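Local atomic coordinates of acetyltransferase-like, GNAT family (Bacteroides thetaiotaomicron, PDB entry 3EY5), a protein that probably works as an N-acetyltransferase of the GNAT family, moving an acetyl group from acetyl-CoA to the amine of a substrate. Residues K19-L24 and F50-I55; I65-F70 and E100-P105. All blocks are in the same frame, centred on the assembly; numbering follows the deposited sequence.

Contact 1. Residues K19-L24 and F50-I55; sequences KFMEEL and FHNNII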
loop_
_atom_site.group_PDB
_atom_site.type_symbol
_atom_site.label_atom_id
_atom_site.label_comp_id
_atom_site.label_asym_id
_atom_site.label_seq_id
_atom_site.Cartn_x
_atom_site.Cartn_y
_atom_site.Cartn_z
ATOM N N LYS A 19 12.671 12.419 0.686
ATOM C CA LYS A 19 11.947 13.580 1.179
ATOM C C LYS A 19 10.670 13.799 0.364
ATOM O O LYS A 19 9.636 14.145 0.923
ATOM C CB LYS A 19 12.825 14.827 1.118
ATOM C CG LYS A 19 12.456 15.885 2.150
ATOM C CD LYS A 19 13.554 16.933 2.272
ATOM C CE LYS A 19 13.336 17.859 3.482
ATOM N NZ LYS A 19 13.981 17.354 4.744
ATOM N N PHE A 20 10.753 13.596 -0.950
ATOM C CA PHE A 20 9.581 13.636 -1.807
ATOM C C PHE A 20 8.518 12.625 -1.344
ATOM O O PHE A 20 7.354 12.975 -1.189
ATOM C CB PHE A 20 9.957 13.359 -3.278
ATOM C CG PHE A 20 8.763 13.110 -4.182
ATOM C CD1 PHE A 20 8.031 14.177 -4.703
ATOM C CD2 PHE A 20 8.360 11.808 -4.494
ATOM C CE1 PHE A 20 6.934 13.946 -5.535
ATOM C CE2 PHE A 20 7.263 11.573 -5.330
ATOM C CZ PHE A 20 6.550 12.646 -5.849
HETATM N N MSE A 21 8.928 11.374 -1.164
HETATM C CA MSE A 21 8.039 10.306 -0.682
HETATM C C MSE A 21 7.399 10.716 0.662
HETATM O O MSE A 21 6.166 10.665 0.835
HETATM C CB MSE A 21 8.830 8.988 -0.552
HETATM C CG MSE A 21 8.118 7.801 0.103
HETATM SE SE MSE A 21 8.208 7.806 2.055
HETATM C CE MSE A 21 6.975 6.320 2.380
ATOM N N GLU A 22 8.245 11.150 1.582
ATOM C CA GLU A 22 7.845 11.553 2.923
ATOM C C GLU A 22 6.857 12.750 2.978
ATOM O O GLU A 22 5.885 12.700 3.730
ATOM C CB GLU A 22 9.101 11.891 3.722
ATOM C CG GLU A 22 8.917 11.795 5.226
ATOM C CD GLU A 22 10.203 12.095 5.964
ATOM O OE1 GLU A 22 10.503 13.297 6.204
ATOM O OE2 GLU A 22 10.926 11.120 6.285
ATOM N N GLU A 23 7.121 13.810 2.209
ATOM C CA GLU A 23 6.191 14.932 2.105
ATOM C C GLU A 23 4.826 14.475 1.555
ATOM O O GLU A 23 3.774 14.808 2.102
ATOM C CB GLU A 23 6.785 16.075 1.252
ATOM C CG GLU A 23 5.863 17.321 1.140
ATOM C CD GLU A 23 6.592 18.684 1.149
ATOM O OE1 GLU A 23 7.799 18.754 0.790
ATOM O OE2 GLU A 23 5.943 19.700 1.518
ATOM N N LEU A 24 4.861 13.695 0.478
ATOM C CA LEU A 24 3.663 13.218 -0.167
ATOM C C LEU A 24 2.838 12.282 0.745
ATOM O O LEU A 24 1.600 12.386 0.818
ATOM C CB LEU A 24 4.065 12.534 -1.467
ATOM C CG LEU A 24 2.974 11.942 -2.322
ATOM C CD1 LEU A 24 1.838 12.985 -2.546
ATOM C CD2 LEU A 24 3.587 11.457 -3.654
ATOM N N PHE A 50 10.924 -5.181 3.289
ATOM C CA PHE A 50 10.125 -3.966 3.165
ATOM C C PHE A 50 10.723 -3.122 2.043
ATOM O O PHE A 50 11.939 -2.886 1.996
ATOM C CB PHE A 50 10.041 -3.162 4.508
ATOM C CG PHE A 50 9.321 -1.817 4.377
ATOM C CD1 PHE A 50 7.941 -1.769 4.186
ATOM C CD2 PHE A 50 10.035 -0.613 4.379
ATOM C CE1 PHE A 50 7.263 -0.537 4.012
ATOM C CE2 PHE A 50 9.372 0.630 4.200
ATOM C CZ PHE A 50 7.985 0.657 4.021
ATOM N N HIS A 51 9.882 -2.647 1.141
ATOM C CA HIS A 51 10.393 -1.949 -0.020
ATOM C C HIS A 51 9.687 -0.615 -0.206
ATOM O O HIS A 51 8.457 -0.558 -0.380
ATOM C CB HIS A 51 10.212 -2.792 -1.280
ATOM C CG HIS A 51 10.891 -4.124 -1.222
ATOM N ND1 HIS A 51 12.194 -4.313 -1.630
ATOM C CD2 HIS A 51 10.452 -5.333 -0.797
ATOM C CE1 HIS A 51 12.530 -5.583 -1.469
ATOM N NE2 HIS A 51 11.492 -6.219 -0.956
ATOM N N ASN A 52 10.481 0.447 -0.167
ATOM C CA ASN A 52 9.996 1.798 -0.411
ATOM C C ASN A 52 10.381 2.227 -1.830
ATOM O O ASN A 52 11.559 2.199 -2.184
ATOM C CB ASN A 52 10.617 2.741 0.635
ATOM C CG ASN A 52 9.831 4.023 0.818
ATOM O OD1 ASN A 52 9.117 4.478 -0.100
ATOM N ND2 ASN A 52 9.942 4.618 2.028
ATOM N N ASN A 53 9.397 2.588 -2.649
ATOM C CA ASN A 53 9.663 2.887 -4.046
ATOM C C ASN A 53 9.066 4.185 -4.512
ATOM O O ASN A 53 7.920 4.500 -4.180
ATOM C CB ASN A 53 9.141 1.784 -4.983
ATOM C CG ASN A 53 9.547 0.398 -4.549
ATOM O OD1 ASN A 53 10.465 -0.199 -5.121
ATOM N ND2 ASN A 53 8.825 -0.154 -3.549
ATOM N N ILE A 54 9.841 4.921 -5.313
ATOM C CA ILE A 54 9.340 6.127 -5.969
ATOM C C ILE A 54 8.818 5.699 -7.340
ATOM O O ILE A 54 9.330 4.750 -7.981
ATOM C CB ILE A 54 10.393 7.292 -5.999
ATOM C CG1 ILE A 54 9.844 8.496 -6.751
ATOM C CG2 ILE A 54 11.682 6.843 -6.658
ATOM C CD1 ILE A 54 10.657 9.766 -6.551
ATOM N N ILE A 55 7.754 6.348 -7.760
ATOM C CA ILE A 55 7.151 6.031 -9.023
ATOM C C ILE A 55 7.523 7.166 -9.989
ATOM O O ILE A 55 7.326 8.344 -9.674
ATOM C CB ILE A 55 5.625 5.894 -8.895
ATOM C CG1 ILE A 55 5.247 4.784 -7.881
ATOM C CG2 ILE A 55 5.025 5.601 -10.227
ATOM C CD1 ILE A 55 3.839 4.876 -7.485
#
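Phe20 and Met21 of helix 15-28 pack against Ile54 and Asn52 of strand 50-57, joining the first helix of the GNAT fold to one face of its central sheet. The nearest pair of CA atoms is that of Met21 and Ile54, 6.9 Å apart. Asn52 and Ile54, two apart on the strand, both turn toward the helix, while Asn53 between them turns to the other face.

One part of the contact is purely apolar. The methyl CD1 of Ile54 comes obliquely to the Phe20 ring, 3.7 Å from CD2 and 4.0 Å from CE2, and the two side chains cross at about a right angle. Ile54 CG1 stands anti to its backbone N (chi1 177°), and a second extended torsion carries CD1 out to the ring. A branched isoleucine suits the strand, and the broad ring of phenylalanine gives the helix a flat apolar surface for the methyl. Ile10 and Gln8 also touch Ile54.

The second part sets a selenoether chain against an amide. Met21, present as selenomethionine, meets Asn52 from the opposite direction: chi1 (173°) puts CG over against the amide, and the bend at chi2 (-84°) turns SE, and with it CE, alongside ND2. The flexible, polarisable chain of methionine can follow the flat group closely; here SE is 3.6 Å from Asn52 ND2. This is van der Waals packing; the amide nitrogen instead makes a hydrogen bond to Thr44 OG1, which ties the strand to helix 37-46. The amide's other polar atom, OD1, has no polar partner in the model, probably a costly state for a buried carbonyl oxygen, and its neighbour here is a carbon, CG of Met21 at 3.5 Å. The terminal methyl CE of Met21 comes closest, 3.4 Å from Asn52 ND2.

Contact 2. Residues I65-F70 and E100-P105; sequences ITYWDF and EFLKRP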
loop_
_atom_site.group_PDB
_atom_site.type_symbol
_atom_site.label_atom_id
_atom_site.label_comp_id
_atom_site.label_asym_id
_atom_site.label_seq_id
_atom_site.Cartn_x
_atom_site.Cartn_y
_atom_site.Cartn_z
ATOM N N ILE A 65 5.181 4.075 -3.611
ATOM C CA ILE A 65 4.442 2.928 -3.172
ATOM C C ILE A 65 5.375 2.180 -2.271
ATOM O O ILE A 65 6.584 2.083 -2.527
ATOM C CB ILE A 65 3.994 2.021 -4.385
ATOM C CG1 ILE A 65 3.342 0.708 -3.910
ATOM C CG2 ILE A 65 5.183 1.682 -5.300
ATOM C CD1 ILE A 65 2.195 0.257 -4.816
ATOM N N THR A 66 4.826 1.659 -1.197
ATOM C CA THR A 66 5.607 0.863 -0.275
ATOM C C THR A 66 4.911 -0.480 -0.236
ATOM O O THR A 66 3.670 -0.551 -0.322
ATOM C CB THR A 66 5.593 1.495 1.173
ATOM O OG1 THR A 66 4.246 1.569 1.664
ATOM C CG2 THR A 66 6.104 2.853 1.124
ATOM N N TYR A 67 5.699 -1.538 -0.174
ATOM C CA TYR A 67 5.140 -2.852 -0.107
ATOM C C TYR A 67 6.065 -3.806 0.635
ATOM O O TYR A 67 7.282 -3.585 0.777
ATOM C CB TYR A 67 4.784 -3.370 -1.522
ATOM C CG TYR A 67 5.985 -3.693 -2.365
ATOM C CD1 TYR A 67 6.635 -4.910 -2.229
ATOM C CD2 TYR A 67 6.495 -2.763 -3.289
ATOM C CE1 TYR A 67 7.747 -5.217 -2.979
ATOM C CE2 TYR A 67 7.637 -3.069 -4.069
ATOM C CZ TYR A 67 8.253 -4.292 -3.885
ATOM O OH TYR A 67 9.350 -4.632 -4.616
ATOM N N TRP A 68 5.462 -4.884 1.105
ATOM C CA TRP A 68 6.184 -5.960 1.726
ATOM C C TRP A 68 6.166 -7.183 0.821
ATOM O O TRP A 68 5.153 -7.523 0.186
ATOM C CB TRP A 68 5.539 -6.343 3.039
ATOM C CG TRP A 68 5.522 -5.261 4.034
ATOM C CD1 TRP A 68 4.719 -4.142 4.013
ATOM C CD2 TRP A 68 6.324 -5.167 5.217
ATOM N NE1 TRP A 68 4.977 -3.363 5.091
ATOM C CE2 TRP A 68 5.959 -3.962 5.858
ATOM C CE3 TRP A 68 7.338 -5.974 5.785
ATOM C CZ2 TRP A 68 6.533 -3.552 7.065
ATOM C CZ3 TRP A 68 7.930 -5.560 6.991
ATOM C CH2 TRP A 68 7.524 -4.362 7.615
ATOM N N ASP A 69 7.303 -7.860 0.842
ATOM C CA ASP A 69 7.531 -9.106 0.147
ATOM C C ASP A 69 7.331 -10.251 1.166
ATOM O O ASP A 69 8.077 -10.342 2.135
ATOM C CB ASP A 69 8.958 -9.038 -0.393
ATOM C CG ASP A 69 9.473 -10.376 -0.933
ATOM O OD1 ASP A 69 8.658 -11.288 -1.278
ATOM O OD2 ASP A 69 10.729 -10.503 -1.027
ATOM N N PHE A 70 6.322 -11.100 0.954
ATOM C CA PHE A 70 6.032 -12.260 1.821
ATOM C C PHE A 70 6.126 -13.601 1.086
ATOM O O PHE A 70 5.391 -14.544 1.397
ATOM C CB PHE A 70 4.632 -12.175 2.454
ATOM C CG PHE A 70 4.483 -11.107 3.495
ATOM C CD1 PHE A 70 3.744 -9.964 3.231
ATOM C CD2 PHE A 70 5.067 -11.242 4.753
ATOM C CE1 PHE A 70 3.586 -8.977 4.206
ATOM C CE2 PHE A 70 4.923 -10.247 5.719
ATOM C CZ PHE A 70 4.181 -9.111 5.434
ATOM N N GLU A 100 2.559 -5.411 -13.594
ATOM C CA GLU A 100 3.706 -5.922 -14.355
ATOM C C GLU A 100 4.915 -6.100 -13.433
ATOM O O GLU A 100 5.665 -7.079 -13.527
ATOM C CB GLU A 100 4.083 -4.972 -15.486
ATOM C CG GLU A 100 2.925 -4.509 -16.343
ATOM C CD GLU A 100 3.377 -3.592 -17.493
ATOM O OE1 GLU A 100 4.457 -3.855 -18.097
ATOM O OE2 GLU A 100 2.645 -2.616 -17.804
ATOM N N PHE A 101 5.109 -5.124 -12.555
ATOM C CA PHE A 101 6.317 -5.037 -11.748
ATOM C C PHE A 101 6.305 -6.098 -10.661
ATOM O O PHE A 101 7.358 -6.680 -10.345
ATOM C CB PHE A 101 6.400 -3.632 -11.168
ATOM C CG PHE A 101 7.635 -3.361 -10.346
ATOM C CD1 PHE A 101 8.907 -3.403 -10.922
ATOM C CD2 PHE A 101 7.514 -3.003 -8.999
ATOM C CE1 PHE A 101 10.031 -3.143 -10.166
ATOM C CE2 PHE A 101 8.627 -2.728 -8.237
ATOM C CZ PHE A 101 9.897 -2.795 -8.814
ATOM N N LEU A 102 5.112 -6.339 -10.101
ATOM C CA LEU A 102 4.890 -7.351 -9.065
ATOM C C LEU A 102 4.012 -8.464 -9.657
ATOM O O LEU A 102 2.848 -8.234 -10.029
ATOM C CB LEU A 102 4.228 -6.738 -7.811
ATOM C CG LEU A 102 4.882 -5.540 -7.100
ATOM C CD1 LEU A 102 4.061 -5.104 -5.947
ATOM C CD2 LEU A 102 6.302 -5.828 -6.615
ATOM N N LYS A 103 4.575 -9.656 -9.795
ATOM C CA LYS A 103 3.887 -10.718 -10.500
ATOM C C LYS A 103 3.207 -11.722 -9.558
ATOM O O LYS A 103 2.122 -12.225 -9.868
ATOM C CB LYS A 103 4.854 -11.408 -11.471
ATOM C CG LYS A 103 4.967 -10.689 -12.814
ATOM C CD LYS A 103 3.796 -11.123 -13.673
ATOM C CE LYS A 103 3.247 -9.998 -14.470
ATOM N NZ LYS A 103 1.835 -10.315 -14.730
ATOM N N ARG A 104 3.803 -11.978 -8.395
ATOM C CA ARG A 104 3.099 -12.772 -7.367
ATOM C C ARG A 104 1.816 -12.027 -6.932
ATOM O O ARG A 104 1.702 -10.834 -7.191
ATOM C CB ARG A 104 4.004 -13.082 -6.178
ATOM C CG ARG A 104 5.438 -13.456 -6.559
ATOM C CD ARG A 104 6.215 -13.897 -5.332
ATOM N NE ARG A 104 7.631 -14.109 -5.629
ATOM C CZ ARG A 104 8.114 -15.231 -6.181
ATOM N NH1 ARG A 104 9.409 -15.350 -6.427
ATOM N NH2 ARG A 104 7.307 -16.241 -6.502
ATOM N N PRO A 105 0.847 -12.726 -6.298
ATOM C CA PRO A 105 -0.400 -12.033 -5.869
ATOM C C PRO A 105 -0.150 -10.768 -5.011
ATOM O O PRO A 105 0.849 -10.665 -4.273
ATOM C CB PRO A 105 -1.138 -13.091 -5.061
ATOM C CG PRO A 105 -0.566 -14.471 -5.608
ATOM C CD PRO A 105 0.872 -14.152 -5.878
#
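Leu102 lays its methyl CD2 over one face of the Tyr67 ring, a CH-pi contact in which CD2 is 4.0 Å from the ring centroid and 24° off the ring normal. The methyl is shifted toward the hydroxyl end of the ring, so CZ is its nearest atom at 3.7 Å, with the phenolic OH almost as near at 3.8 Å. Two torsions produce this meeting. Tyr67 holds CG between its backbone N and carbonyl carbon (chi1 71°), and from there the ring extends from the strand toward the end of the helix. Leu102 places CG opposite its carbonyl carbon, beside N (chi1 -55°), which sends the branched end to the tyrosine. A forked aliphatic tip fits the flat ring because one methyl can settle on the face. Leu102 also touches Tyr74 of strand 74-81.

The partners belong to the central sheet of the GNAT fold and to the helix that follows its fourth strand in the chain. Strand 60-69 supplies Tyr67; Leu102 is the first residue to leave helical geometry after helix 90-101, just before the chain enters strand 106-110. In relatives, the start of this helix lies at the pyrophosphate of acetyl-CoA, and the contact here is at its other end.

Phe101, the last residue of the helix, adds a looser aromatic contact. The side chains of Phe101 and Tyr67 cross at about a right angle, and Phe101 CE2 lies obliquely to the tyrosine, 4.2 Å from OH and 4.3 Å from CE2. Phe7 stacks on Phe101, and His51 on Tyr67. Farther along, Asp69 OD1 and Arg104 NE carry opposite charges 5.3 Å apart, too far for a salt bridge.

In the fold
Contact 1 closes before contact 2 opens, so the two follow in series along the chain, with centres about 15 Å apart. They share the central sheet: strands 50-57 and 60-69 are antiparallel neighbours, held together where His51 N meets Tyr67 O and Asn53 O meets Ile65 N, each pair 2.8 Å apart and probably hydrogen-bonded. Helix 15-28 packs on one face of this pair and the end of helix 90-101 on the other, and Asn53, pointing away from contact 1, touches Tyr67 of contact 2. Together they set out the helix-sheet-helix layering of the GNAT fold, the framework on which this family builds its acetyl-CoA site.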